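Side-chain contacts in afamin (Homo sapiens, PDB 6FAK), which carries hydrophobic molecules in body fluids, binds vitamin E and keeps lipidated Wnt proteins soluble and active: residues A[39-44]-A[85-90]; A[310-315]-A[327-332]; A[418-423]-A[496-501]; A[438-443]-A[448-453]. One frame throughout, in Å; residues are numbered along the deposited sequence.

Contact 1. Residues A[39-44]-A[85-90]; sequences FEEMEK and QKHNFS. With NAG (2-acetamido-2-deoxy-beta-D-glucopyranose), chain C.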
loop_
_atom_site.group_PDB
_atom_site.type_symbol
_atom_site.label_atom_id
_atom_site.label_comp_id
_atom_site.label_asym_id
_atom_site.label_seq_id
_atom_site.Cartn_x
_atom_site.Cartn_y
_atom_site.Cartn_z
ATOM N N PHE A 39 -22.260 -1.656 13.658
ATOM C CA PHE A 39 -22.986 -2.419 12.627
ATOM C C PHE A 39 -24.476 -2.091 12.525
ATOM O O PHE A 39 -25.035 -2.078 11.427
ATOM C CB PHE A 39 -22.780 -3.939 12.771
ATOM C CG PHE A 39 -23.287 -4.714 11.584
ATOM C CD1 PHE A 39 -22.545 -4.786 10.414
ATOM C CD2 PHE A 39 -24.567 -5.287 11.602
ATOM C CE1 PHE A 39 -23.024 -5.468 9.307
ATOM C CE2 PHE A 39 -25.053 -5.976 10.500
ATOM C CZ PHE A 39 -24.271 -6.069 9.343
ATOM N N GLU A 40 -25.105 -1.803 13.653
ATOM C CA GLU A 40 -26.496 -1.338 13.648
ATOM C C GLU A 40 -26.651 -0.050 12.861
ATOM O O GLU A 40 -27.636 0.133 12.120
ATOM C CB GLU A 40 -27.012 -1.124 15.076
ATOM C CG GLU A 40 -27.224 -2.427 15.835
ATOM C CD GLU A 40 -27.868 -2.244 17.208
ATOM O OE1 GLU A 40 -28.283 -3.273 17.795
ATOM O OE2 GLU A 40 -27.956 -1.094 17.706
ATOM N N GLU A 41 -25.686 0.860 13.033
ATOM C CA GLU A 41 -25.684 2.111 12.278
ATOM C C GLU A 41 -25.566 1.852 10.765
ATOM O O GLU A 41 -26.258 2.490 9.978
ATOM C CB GLU A 41 -24.634 3.093 12.848
ATOM C CG GLU A 41 -24.972 3.560 14.281
ATOM C CD GLU A 41 -23.826 4.245 15.053
ATOM O OE1 GLU A 41 -22.626 4.128 14.711
ATOM O OE2 GLU A 41 -24.131 4.944 16.047
ATOM N N MET A 42 -24.758 0.876 10.358
ATOM C CA MET A 42 -24.612 0.520 8.947
ATOM C C MET A 42 -25.966 0.192 8.288
ATOM O O MET A 42 -26.278 0.700 7.215
ATOM C CB MET A 42 -23.664 -0.688 8.761
ATOM C CG MET A 42 -22.230 -0.551 9.209
ATOM S SD MET A 42 -21.296 0.497 8.101
ATOM C CE MET A 42 -20.618 1.677 9.243
ATOM N N GLU A 43 -26.754 -0.639 8.970
ATOM C CA GLU A 43 -28.068 -1.104 8.525
ATOM C C GLU A 43 -29.032 0.042 8.214
ATOM O O GLU A 43 -29.736 0.011 7.199
ATOM C CB GLU A 43 -28.679 -2.049 9.584
ATOM C CG GLU A 43 -27.943 -3.391 9.785
ATOM C CD GLU A 43 -28.488 -4.221 10.957
ATOM O OE1 GLU A 43 -28.769 -3.661 12.054
ATOM O OE2 GLU A 43 -28.621 -5.453 10.798
ATOM N N LYS A 44 -29.020 1.082 9.047
ATOM C CA LYS A 44 -29.852 2.242 8.815
ATOM C C LYS A 44 -29.459 3.006 7.553
ATOM O O LYS A 44 -30.341 3.439 6.805
ATOM C CB LYS A 44 -29.808 3.167 10.019
ATOM C CG LYS A 44 -30.372 2.543 11.294
ATOM C CD LYS A 44 -30.719 3.594 12.351
ATOM C CE LYS A 44 -29.486 4.114 13.069
ATOM N NZ LYS A 44 -29.006 3.168 14.120
ATOM N N GLN A 85 -22.191 14.036 15.775
ATOM C CA GLN A 85 -21.737 14.397 17.119
ATOM C C GLN A 85 -21.210 13.157 17.875
ATOM O O GLN A 85 -20.185 13.230 18.541
ATOM C CB GLN A 85 -22.896 15.041 17.883
ATOM C CG GLN A 85 -23.341 16.377 17.262
ATOM C CD GLN A 85 -24.375 16.275 16.126
ATOM O OE1 GLN A 85 -24.832 15.190 15.731
ATOM N NE2 GLN A 85 -24.738 17.413 15.594
ATOM N N LYS A 86 -21.883 12.021 17.735
ATOM C CA LYS A 86 -21.448 10.810 18.404
ATOM C C LYS A 86 -20.021 10.365 17.965
ATOM O O LYS A 86 -19.200 9.976 18.816
ATOM C CB LYS A 86 -22.435 9.696 18.117
ATOM C CG LYS A 86 -22.119 8.397 18.812
ATOM C CD LYS A 86 -23.211 7.379 18.596
ATOM C CE LYS A 86 -22.767 6.013 19.089
ATOM N NZ LYS A 86 -23.767 4.975 18.706
ATOM N N HIS A 87 -19.728 10.456 16.655
ATOM C CA HIS A 87 -18.447 9.984 16.114
ATOM C C HIS A 87 -17.529 11.107 15.689
ATOM O O HIS A 87 -16.586 10.902 14.917
ATOM C CB HIS A 87 -18.690 9.000 14.997
ATOM C CG HIS A 87 -19.480 7.794 15.407
ATOM N ND1 HIS A 87 -19.112 6.984 16.459
ATOM C CD2 HIS A 87 -20.596 7.245 14.885
ATOM C CE1 HIS A 87 -19.972 5.987 16.575
ATOM N NE2 HIS A 87 -20.891 6.126 15.633
ATOM N N ASN A 88 -17.779 12.299 16.225
ATOM C CA ASN A 88 -16.862 13.428 16.080
ATOM C C ASN A 88 -16.601 13.769 14.600
ATOM O O ASN A 88 -15.457 13.949 14.168
ATOM C CB ASN A 88 -15.568 13.162 16.893
ATOM C CG ASN A 88 -14.773 14.446 17.183
ATOM O OD1 ASN A 88 -14.225 15.034 16.250
ATOM N ND2 ASN A 88 -14.682 14.902 18.444
ATOM N N PHE A 89 -17.657 13.817 13.798
ATOM C CA PHE A 89 -17.474 14.328 12.410
ATOM C C PHE A 89 -18.473 15.437 12.068
ATOM O O PHE A 89 -18.673 15.774 10.871
ATOM C CB PHE A 89 -17.418 13.173 11.366
ATOM C CG PHE A 89 -18.693 12.409 11.189
ATOM C CD1 PHE A 89 -19.673 12.838 10.271
ATOM C CD2 PHE A 89 -18.946 11.274 11.919
ATOM C CE1 PHE A 89 -20.869 12.135 10.096
ATOM C CE2 PHE A 89 -20.132 10.547 11.758
ATOM C CZ PHE A 89 -21.116 10.990 10.838
ATOM N N SER A 90 -19.024 16.092 13.105
ATOM C CA SER A 90 -19.968 17.202 12.899
ATOM C C SER A 90 -19.366 18.334 12.087
ATOM O O SER A 90 -20.075 19.011 11.343
ATOM C CB SER A 90 -20.491 17.758 14.252
ATOM O OG SER A 90 -19.438 18.410 14.916
HETATM C C1 NAG C . -15.107 14.622 19.825
HETATM C C2 NAG C . -13.853 14.940 20.658
HETATM C C3 NAG C . -14.172 15.168 22.135
HETATM C C4 NAG C . -15.338 16.130 22.282
HETATM C C5 NAG C . -16.527 15.615 21.485
HETATM C C6 NAG C . -17.752 16.512 21.663
HETATM C C7 NAG C . -11.888 13.937 19.622
HETATM C C8 NAG C . -10.967 12.754 19.574
HETATM N N2 NAG C . -12.882 13.868 20.511
HETATM O O3 NAG C . -13.021 15.709 22.798
HETATM O O4 NAG C . -15.686 16.284 23.663
HETATM O O5 NAG C . -16.166 15.555 20.101
HETATM O O6 NAG C . -17.414 17.874 21.367
HETATM O O7 NAG C . -11.732 14.903 18.890
#
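The backbones of helix 39-58 and the end of helix 83-86 stay well apart, with Glu-41 CA and His-87 CA 11.4 Å from each other, and side chains alone bridge the gap. Glu-41 runs extended beyond CG and brings its carboxylate to two consecutive residues. OE1 of Glu-41 accepts from NE2 of His-87 at 2.8 Å, with an N-H...O angle of 156°. The oxygen is met on its syn side and lies near the imidazole plane, at the ring edge. Carboxylate and ring are nearly perpendicular, 83° apart. A weak second bond runs from His-87 NE2 to Glu-41 OE2 at 3.5 Å. The main partner of Glu-41 OE2 is Lys-86 NZ, a salt bridge of 2.7 Å. NZ sits above the carboxylate plane, 36° out of it. Lys-86 is stretched to its end and passes over the histidine, with its CG 3.9 Å above the centre of the His-87 ring. Thr-38 N is a further donor to Glu-41 OE1, and this bond, the salt bridge and the histidine together fix the carboxylate. Asn-88, directly after His-87, carries the N-linked sugar through an ND2 to NAG C1 bond. This pairing ties helix 39-58 to the turn after helix 83-86 in the first albumin domain. Glu-41 also rests on Leu-83, while Phe-39 and Met-42 pack on Tyr-143 of helix 134-148.

Contact 2. Residues A[310-315]-A[327-332]; sequences GKFTDS and DTFFAK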
loop_
_atom_site.group_PDB
_atom_site.type_symbol
_atom_site.label_atom_id
_atom_site.label_comp_id
_atom_site.label_asym_id
_atom_site.label_seq_id
_atom_site.Cartn_x
_atom_site.Cartn_y
_atom_site.Cartn_z
ATOM N N GLY A 310 17.079 6.569 -30.012
ATOM C CA GLY A 310 17.984 7.639 -30.393
ATOM C C GLY A 310 17.289 8.954 -30.670
ATOM O O GLY A 310 17.943 9.968 -30.748
ATOM N N LYS A 311 15.971 8.955 -30.837
ATOM C CA LYS A 311 15.208 10.193 -30.937
ATOM C C LYS A 311 15.399 11.135 -29.711
ATOM O O LYS A 311 15.208 12.366 -29.858
ATOM C CB LYS A 311 13.716 9.888 -31.148
ATOM C CG LYS A 311 12.918 11.030 -31.757
ATOM C CD LYS A 311 12.144 10.612 -33.012
ATOM C CE LYS A 311 13.056 10.450 -34.221
ATOM N NZ LYS A 311 12.324 9.966 -35.426
ATOM N N PHE A 312 15.766 10.568 -28.540
ATOM C CA PHE A 312 16.004 11.355 -27.304
ATOM C C PHE A 312 17.437 11.737 -27.015
ATOM O O PHE A 312 17.687 12.652 -26.186
ATOM C CB PHE A 312 15.363 10.640 -26.096
ATOM C CG PHE A 312 13.874 10.551 -26.243
ATOM C CD1 PHE A 312 13.105 11.687 -26.146
ATOM C CD2 PHE A 312 13.259 9.357 -26.614
ATOM C CE1 PHE A 312 11.738 11.633 -26.330
ATOM C CE2 PHE A 312 11.896 9.315 -26.814
ATOM C CZ PHE A 312 11.147 10.430 -26.662
ATOM N N THR A 313 18.378 11.068 -27.676
ATOM C CA THR A 313 19.799 11.395 -27.565
ATOM C C THR A 313 20.534 11.678 -28.873
ATOM O O THR A 313 21.544 12.363 -28.843
ATOM C CB THR A 313 20.531 10.238 -26.884
ATOM O OG1 THR A 313 20.432 9.068 -27.714
ATOM C CG2 THR A 313 19.886 9.950 -25.506
ATOM N N ASP A 314 20.068 11.120 -29.995
ATOM C CA ASP A 314 20.768 11.242 -31.296
ATOM C C ASP A 314 20.170 12.261 -32.243
ATOM O O ASP A 314 20.790 12.593 -33.221
ATOM C CB ASP A 314 20.806 9.886 -32.012
ATOM C CG ASP A 314 21.394 8.780 -31.138
ATOM O OD1 ASP A 314 22.039 9.126 -30.115
ATOM O OD2 ASP A 314 21.205 7.568 -31.463
ATOM N N SER A 315 18.961 12.734 -31.973
ATOM C CA SER A 315 18.275 13.640 -32.864
ATOM C C SER A 315 18.719 15.040 -32.514
ATOM O O SER A 315 18.975 15.329 -31.340
ATOM C CB SER A 315 16.778 13.524 -32.669
ATOM O OG SER A 315 16.090 14.579 -33.303
ATOM N N ASP A 327 5.519 18.677 -21.210
ATOM C CA ASP A 327 4.787 17.576 -20.566
ATOM C C ASP A 327 4.645 16.415 -21.505
ATOM O O ASP A 327 4.936 15.291 -21.138
ATOM C CB ASP A 327 3.409 18.003 -20.041
ATOM C CG ASP A 327 3.502 19.017 -18.876
ATOM O OD1 ASP A 327 4.294 18.799 -17.938
ATOM O OD2 ASP A 327 2.818 20.067 -18.928
ATOM N N THR A 328 4.198 16.671 -22.731
ATOM C CA THR A 328 4.000 15.594 -23.670
ATOM C C THR A 328 5.331 14.974 -24.123
ATOM O O THR A 328 5.420 13.768 -24.326
ATOM C CB THR A 328 3.118 16.028 -24.854
ATOM O OG1 THR A 328 1.867 16.545 -24.356
ATOM C CG2 THR A 328 2.799 14.864 -25.750
ATOM N N PHE A 329 6.344 15.803 -24.294
ATOM C CA PHE A 329 7.663 15.328 -24.679
ATOM C C PHE A 329 8.201 14.309 -23.616
ATOM O O PHE A 329 8.707 13.250 -23.949
ATOM C CB PHE A 329 8.620 16.535 -24.760
ATOM C CG PHE A 329 10.057 16.155 -24.934
ATOM C CD1 PHE A 329 10.533 15.815 -26.176
ATOM C CD2 PHE A 329 10.907 16.133 -23.868
ATOM C CE1 PHE A 329 11.845 15.398 -26.345
ATOM C CE2 PHE A 329 12.231 15.719 -24.023
ATOM C CZ PHE A 329 12.679 15.355 -25.266
ATOM N N PHE A 330 8.147 14.699 -22.336
ATOM C CA PHE A 330 8.542 13.760 -21.245
ATOM C C PHE A 330 7.624 12.528 -21.069
ATOM O O PHE A 330 8.100 11.441 -20.689
ATOM C CB PHE A 330 8.812 14.511 -19.915
ATOM C CG PHE A 330 10.021 15.421 -19.975
ATOM C CD1 PHE A 330 11.280 14.901 -20.181
ATOM C CD2 PHE A 330 9.892 16.805 -19.838
ATOM C CE1 PHE A 330 12.390 15.746 -20.288
ATOM C CE2 PHE A 330 10.970 17.644 -19.930
ATOM C CZ PHE A 330 12.229 17.118 -20.178
ATOM N N ALA A 331 6.337 12.693 -21.306
ATOM C CA ALA A 331 5.435 11.524 -21.382
ATOM C C ALA A 331 5.852 10.525 -22.463
ATOM O O ALA A 331 5.870 9.313 -22.224
ATOM C CB ALA A 331 3.977 11.962 -21.599
ATOM N N LYS A 332 6.189 11.040 -23.658
ATOM C CA LYS A 332 6.672 10.195 -24.727
ATOM C C LYS A 332 8.015 9.515 -24.383
ATOM O O LYS A 332 8.223 8.336 -24.693
ATOM C CB LYS A 332 6.816 10.961 -26.038
ATOM C CG LYS A 332 6.868 10.006 -27.221
ATOM C CD LYS A 332 6.717 10.699 -28.549
ATOM C CE LYS A 332 6.323 9.695 -29.662
ATOM N NZ LYS A 332 6.888 8.317 -29.538
#
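Phe-312 drives its ring edge toward the face of Phe-329 in an offset edge-to-face pair. The centroids are 5.6 Å apart and the planes make 66°. CE1 of Phe-312 lies 3.8 Å from CE1 of Phe-329. CD1 of Phe-312 is equally near CZ of Phe-329, at 3.8 Å. Phe-329 has its CG anti to the backbone N (chi1 171°), and this torsion brings the outer ring atoms CE1 and CZ up to Phe-312. This is the tight, buried half of the contact. Phe-333 adds a second edge-to-face partner to Phe-312. Tyr-356 and Leu-360 of helix 346-363 cover Phe-329, and Tyr-356 OH also bonds Phe-312 O. The other side is looser, and the partly exposed Lys-332 forms it. CZ of Phe-312 reaches the backbone C of Lys-332 at 4.0 Å, and the nearest atom of that side chain, Lys-332 CG, is 4.3 Å from it. The lysine end turns to other partners: NZ forms a salt bridge with Glu-336, and the group makes a cation-pi contact with Phe-231. The contact is aromatic and apolar, so its hold probably comes mainly from dispersion and the edge-to-face ring attraction, while the Lys-332 ammonium is paired outside it.

Contact 3. Residues A[418-423]-A[496-501]; sequences APQLST and KTYVPP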
loop_
_atom_site.group_PDB
_atom_site.type_symbol
_atom_site.label_atom_id
_atom_site.label_comp_id
_atom_site.label_asym_id
_atom_site.label_seq_id
_atom_site.Cartn_x
_atom_site.Cartn_y
_atom_site.Cartn_z
ATOM N N ALA A 418 13.592 6.951 12.955
ATOM C CA ALA A 418 12.184 7.382 13.177
ATOM C C ALA A 418 11.646 6.894 14.526
ATOM O O ALA A 418 10.629 6.213 14.570
ATOM C CB ALA A 418 11.281 6.911 12.024
ATOM N N PRO A 419 12.373 7.198 15.611
ATOM C CA PRO A 419 12.015 6.658 16.928
ATOM C C PRO A 419 10.693 7.212 17.467
ATOM O O PRO A 419 10.153 6.594 18.386
ATOM C CB PRO A 419 13.190 7.059 17.822
ATOM C CG PRO A 419 13.702 8.317 17.187
ATOM C CD PRO A 419 13.566 8.058 15.715
ATOM N N GLN A 420 10.162 8.296 16.873
ATOM C CA GLN A 420 8.931 8.887 17.295
ATOM C C GLN A 420 7.709 8.054 16.873
ATOM O O GLN A 420 6.612 8.229 17.438
ATOM C CB GLN A 420 8.782 10.322 16.736
ATOM C CG GLN A 420 9.848 11.327 17.226
ATOM C CD GLN A 420 11.160 11.256 16.474
ATOM O OE1 GLN A 420 11.284 10.583 15.415
ATOM N NE2 GLN A 420 12.119 12.029 16.927
ATOM N N LEU A 421 7.867 7.148 15.917
ATOM C CA LEU A 421 6.767 6.220 15.550
ATOM C C LEU A 421 6.455 5.230 16.653
ATOM O O LEU A 421 7.295 4.889 17.449
ATOM C CB LEU A 421 7.102 5.451 14.275
ATOM C CG LEU A 421 7.288 6.353 13.062
ATOM C CD1 LEU A 421 7.745 5.566 11.872
ATOM C CD2 LEU A 421 6.045 7.164 12.736
ATOM N N SER A 422 5.196 4.827 16.763
ATOM C CA SER A 422 4.828 3.762 17.674
ATOM C C SER A 422 5.605 2.463 17.316
ATOM O O SER A 422 5.949 2.170 16.156
ATOM C CB SER A 422 3.334 3.471 17.642
ATOM O OG SER A 422 2.966 2.897 16.413
ATOM N N THR A 423 5.876 1.702 18.367
ATOM C CA THR A 423 6.438 0.406 18.202
ATOM C C THR A 423 5.647 -0.476 17.250
ATOM O O THR A 423 6.266 -1.173 16.423
ATOM C CB THR A 423 6.632 -0.267 19.591
ATOM O OG1 THR A 423 7.631 0.491 20.267
ATOM C CG2 THR A 423 7.070 -1.685 19.443
ATOM N N LYS A 496 19.353 12.134 16.799
ATOM C CA LYS A 496 20.003 12.219 18.127
ATOM C C LYS A 496 19.339 13.157 19.140
ATOM O O LYS A 496 19.754 13.196 20.276
ATOM C CB LYS A 496 21.479 12.544 18.024
ATOM C CG LYS A 496 22.322 11.361 17.578
ATOM C CD LYS A 496 22.781 11.587 16.160
ATOM C CE LYS A 496 23.441 10.367 15.542
ATOM N NZ LYS A 496 23.213 10.458 14.070
ATOM N N THR A 497 18.284 13.841 18.745
ATOM C CA THR A 497 17.509 14.667 19.682
ATOM C C THR A 497 16.477 13.847 20.486
ATOM O O THR A 497 15.885 14.351 21.437
ATOM C CB THR A 497 16.766 15.790 18.933
ATOM O OG1 THR A 497 15.679 15.267 18.135
ATOM C CG2 THR A 497 17.728 16.579 17.997
ATOM N N TYR A 498 16.231 12.603 20.073
ATOM C CA TYR A 498 15.197 11.815 20.667
ATOM C C TYR A 498 15.520 11.444 22.118
ATOM O O TYR A 498 16.606 11.022 22.419
ATOM C CB TYR A 498 14.962 10.542 19.829
ATOM C CG TYR A 498 13.999 9.560 20.438
ATOM C CD1 TYR A 498 12.610 9.755 20.389
ATOM C CD2 TYR A 498 14.460 8.399 21.026
ATOM C CE1 TYR A 498 11.743 8.803 20.949
ATOM C CE2 TYR A 498 13.589 7.479 21.587
ATOM C CZ TYR A 498 12.246 7.694 21.532
ATOM O OH TYR A 498 11.410 6.726 22.039
ATOM N N VAL A 499 14.521 11.567 22.976
ATOM C CA VAL A 499 14.545 11.043 24.350
ATOM C C VAL A 499 13.268 10.240 24.589
ATOM O O VAL A 499 12.179 10.762 24.417
ATOM C CB VAL A 499 14.669 12.202 25.405
ATOM C CG1 VAL A 499 14.619 11.666 26.861
ATOM C CG2 VAL A 499 15.987 12.970 25.172
ATOM N N PRO A 500 13.398 8.942 24.934
ATOM C CA PRO A 500 12.220 8.061 25.055
ATOM C C PRO A 500 11.404 8.397 26.311
ATOM O O PRO A 500 11.948 8.978 27.243
ATOM C CB PRO A 500 12.860 6.678 25.236
ATOM C CG PRO A 500 14.153 6.973 25.916
ATOM C CD PRO A 500 14.647 8.237 25.263
ATOM N N PRO A 501 10.122 8.019 26.346
ATOM C CA PRO A 501 9.430 7.983 27.623
ATOM C C PRO A 501 9.998 6.862 28.509
ATOM O O PRO A 501 10.838 6.108 28.067
ATOM C CB PRO A 501 8.021 7.634 27.201
ATOM C CG PRO A 501 8.261 6.617 26.101
ATOM C CD PRO A 501 9.419 7.160 25.336
HETATM O O HOH W 1 8.865 7.018 21.124
#
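A type I beta turn from Ala-418 to Leu-421 links helix 376-417 to helix 423-440, and the CB-CG edge of its Pro-419 meets the face of the Tyr-498 ring. The backbones are close here, with Pro-419 CA and Tyr-498 CA 7.1 Å apart. CB of Pro-419 stands 3.5 Å from the centroid of the Tyr-498 ring, only 4° off the ring normal. This is a CH-pi contact made squarely over the face. CG of the proline covers the root of the ring, 3.5 Å from CG of Tyr-498. On the opposite face the backbone N of Pro-500 lies 3.6 Å above the Tyr-498 plane, offset toward the rim, and the aromatic ring is therefore sandwiched between two prolines. With its CG anti to the backbone N (chi1 174°), Tyr-498 extends its ring toward the turn. Both segments belong to the third albumin domain. The turn joins two of its helices, and 496-501 is an irregular stretch between helix 485-490 and strand 503-504. Ser-422 then caps the next helix, with OG bonded to Glu-425 N. One water connects the polar ends. It donates to Pro-419 O at 3.1 Å and lies 2.7 Å from Tyr-498 OH. Gln-420 comes up obliquely to the same ring, with NE2 4.2 Å from Tyr-498 CD1. Its amide is turned 82° to the ring plane and is fixed at both ends elsewhere: OE1 bonds to Asn-471 ND2 and NE2 to Asp-495 OD2. On the helix 521-536 side, Lys-535 touches Tyr-498 and its NZ bonds to Leu-421 O.

Contact 4. Residues A[438-443]-A[448-453]; sequences TTCCTL and ACVDNL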
loop_
_atom_site.group_PDB
_atom_site.type_symbol
_atom_site.label_atom_id
_atom_site.label_comp_id
_atom_site.label_asym_id
_atom_site.label_seq_id
_atom_site.Cartn_x
_atom_site.Cartn_y
_atom_site.Cartn_z
ATOM N N THR A 438 12.107 -11.410 0.674
ATOM C CA THR A 438 11.595 -12.791 0.664
ATOM C C THR A 438 10.773 -13.110 -0.578
ATOM O O THR A 438 10.775 -14.225 -1.058
ATOM C CB THR A 438 10.689 -13.113 1.883
ATOM O OG1 THR A 438 9.524 -12.285 1.845
ATOM C CG2 THR A 438 11.405 -12.908 3.213
ATOM N N THR A 439 10.043 -12.143 -1.079
ATOM C CA THR A 439 9.289 -12.299 -2.288
ATOM C C THR A 439 10.165 -12.320 -3.565
ATOM O O THR A 439 9.837 -13.056 -4.486
ATOM C CB THR A 439 8.290 -11.138 -2.410
ATOM O OG1 THR A 439 7.424 -11.164 -1.269
ATOM C CG2 THR A 439 7.484 -11.206 -3.685
ATOM N N CYS A 440 11.239 -11.520 -3.614
ATOM C CA CYS A 440 11.903 -11.171 -4.872
ATOM C C CYS A 440 13.315 -11.653 -5.055
ATOM O O CYS A 440 13.792 -11.688 -6.196
ATOM C CB CYS A 440 11.989 -9.640 -4.997
ATOM S SG CYS A 440 10.433 -8.734 -4.858
ATOM N N CYS A 441 14.046 -11.893 -3.964
ATOM C CA CYS A 441 15.487 -12.125 -4.097
ATOM C C CYS A 441 15.657 -13.437 -4.880
ATOM O O CYS A 441 14.860 -14.347 -4.738
ATOM C CB CYS A 441 16.259 -12.075 -2.777
ATOM S SG CYS A 441 16.497 -10.408 -2.054
ATOM N N THR A 442 16.609 -13.441 -5.812
ATOM C CA THR A 442 16.890 -14.568 -6.756
ATOM C C THR A 442 15.984 -14.717 -7.984
ATOM O O THR A 442 16.300 -15.522 -8.892
ATOM C CB THR A 442 17.016 -15.963 -6.076
ATOM O OG1 THR A 442 15.718 -16.452 -5.699
ATOM C CG2 THR A 442 17.932 -15.877 -4.879
ATOM N N LEU A 443 14.883 -13.975 -8.057
ATOM C CA LEU A 443 14.057 -13.999 -9.271
ATOM C C LEU A 443 14.847 -13.405 -10.440
ATOM O O LEU A 443 15.846 -12.731 -10.225
ATOM C CB LEU A 443 12.750 -13.208 -9.088
ATOM C CG LEU A 443 11.808 -13.648 -7.966
ATOM C CD1 LEU A 443 10.561 -12.780 -8.023
ATOM C CD2 LEU A 443 11.491 -15.136 -8.065
ATOM N N ALA A 448 13.743 -5.167 -10.326
ATOM C CA ALA A 448 12.454 -4.503 -10.439
ATOM C C ALA A 448 11.521 -4.853 -9.254
ATOM O O ALA A 448 10.893 -3.970 -8.623
ATOM C CB ALA A 448 11.773 -4.824 -11.765
ATOM N N CYS A 449 11.468 -6.131 -8.941
ATOM C CA CYS A 449 10.598 -6.627 -7.875
ATOM C C CYS A 449 10.938 -5.997 -6.504
ATOM O O CYS A 449 10.071 -5.439 -5.829
ATOM C CB CYS A 449 10.666 -8.164 -7.843
ATOM S SG CYS A 449 9.582 -8.965 -6.638
ATOM N N VAL A 450 12.219 -6.072 -6.116
ATOM C CA VAL A 450 12.671 -5.554 -4.848
ATOM C C VAL A 450 12.448 -4.025 -4.753
ATOM O O VAL A 450 11.944 -3.522 -3.736
ATOM C CB VAL A 450 14.169 -5.851 -4.627
ATOM C CG1 VAL A 450 14.719 -5.114 -3.409
ATOM C CG2 VAL A 450 14.400 -7.350 -4.467
ATOM N N ASP A 451 12.831 -3.286 -5.781
ATOM C CA ASP A 451 12.769 -1.830 -5.671
ATOM C C ASP A 451 11.299 -1.383 -5.668
ATOM O O ASP A 451 10.954 -0.469 -4.937
ATOM C CB ASP A 451 13.618 -1.175 -6.756
ATOM C CG ASP A 451 13.882 0.321 -6.513
ATOM O OD1 ASP A 451 14.227 0.754 -5.396
ATOM O OD2 ASP A 451 13.729 1.118 -7.448
ATOM N N ASN A 452 10.441 -2.063 -6.431
ATOM C CA ASN A 452 9.005 -1.786 -6.452
ATOM C C ASN A 452 8.377 -2.015 -5.060
ATOM O O ASN A 452 7.619 -1.170 -4.556
ATOM C CB ASN A 452 8.285 -2.663 -7.483
ATOM C CG ASN A 452 8.359 -2.110 -8.929
ATOM O OD1 ASN A 452 8.597 -0.930 -9.171
ATOM N ND2 ASN A 452 8.124 -2.998 -9.897
ATOM N N LEU A 453 8.650 -3.171 -4.471
ATOM C CA LEU A 453 8.066 -3.503 -3.178
ATOM C C LEU A 453 8.667 -2.727 -2.030
ATOM O O LEU A 453 7.936 -2.336 -1.136
ATOM C CB LEU A 453 8.139 -4.990 -2.887
ATOM C CG LEU A 453 7.238 -5.898 -3.721
ATOM C CD1 LEU A 453 7.428 -7.326 -3.241
ATOM C CD2 LEU A 453 5.780 -5.531 -3.607
#
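Thr-439 sends its methyl across to Leu-453 and its hydroxyl back to its own helix, where Thr-435 O is gripped by both Thr-439 OG1 and Thr-438 OG1. The methyl carbon CG2 of Thr-439 lies 3.9 Å from CD1 of Leu-453, and the two side chains cross at about a right angle. Beside them is the disulfide between Cys-440 SG and Cys-449 SG, 2.0 Å long, with a chi3 of -63°. The half-cystines differ in their first torsion. SG of Cys-440 is anti to the carbonyl carbon (chi1 -55°), whereas SG of Cys-449 is anti to the backbone N (chi1 -177°). CD1 of Leu-453 also touches the bridge, 3.7 Å from Cys-440 SG. On its other flank CD1 of Leu-443 is 4.2 Å from Cys-449 SG. Cys-440 and the next residue, Cys-441, form the adjacent cysteine pair characteristic of the albumin family: Cys-440 bonds forward to helix 446-462, and Cys-441 bonds back to Cys-395 on helix 376-417. Three helices are thus stapled at one point. Val-450 packs next to both cysteines of the pair. Its CG2 presses on Cys-440 CB at 3.4 Å, tighter than usual, and stays 4.4 Å from Cys-441 SG. A type II turn from Cys-440 to Leu-443 starts the link to the second helix, closed by Leu-443 N to Cys-440 O at 3.1 Å. Ala-448, Cys-449, Asn-452 and Leu-453 also line the site of a bound polyether, probably from the crystallisation liquor, and Asn-452 ND2 bonds to it.

In the fold
The four contacts are spread over all three albumin domains, and none touches another. Contact 1 is in the first and contact 2 in the second, on opposite sides of the chain's centre with their own centres 53 Å apart. Contacts 3 and 4 share the third domain. Both segments of contact 4 fall between those of contact 3 in sequence, and the nearest atoms are about 15 Å apart. Contact 4 supplies four residues of the polyether site, which also includes Tyr-198 and His-201 from the 194-298 region that binds hydrophobic ligands. Contact 2 comes within about 17 Å of contact 4, nearest atoms. Contact 1 is about 30 Å from contact 4, again between nearest atoms.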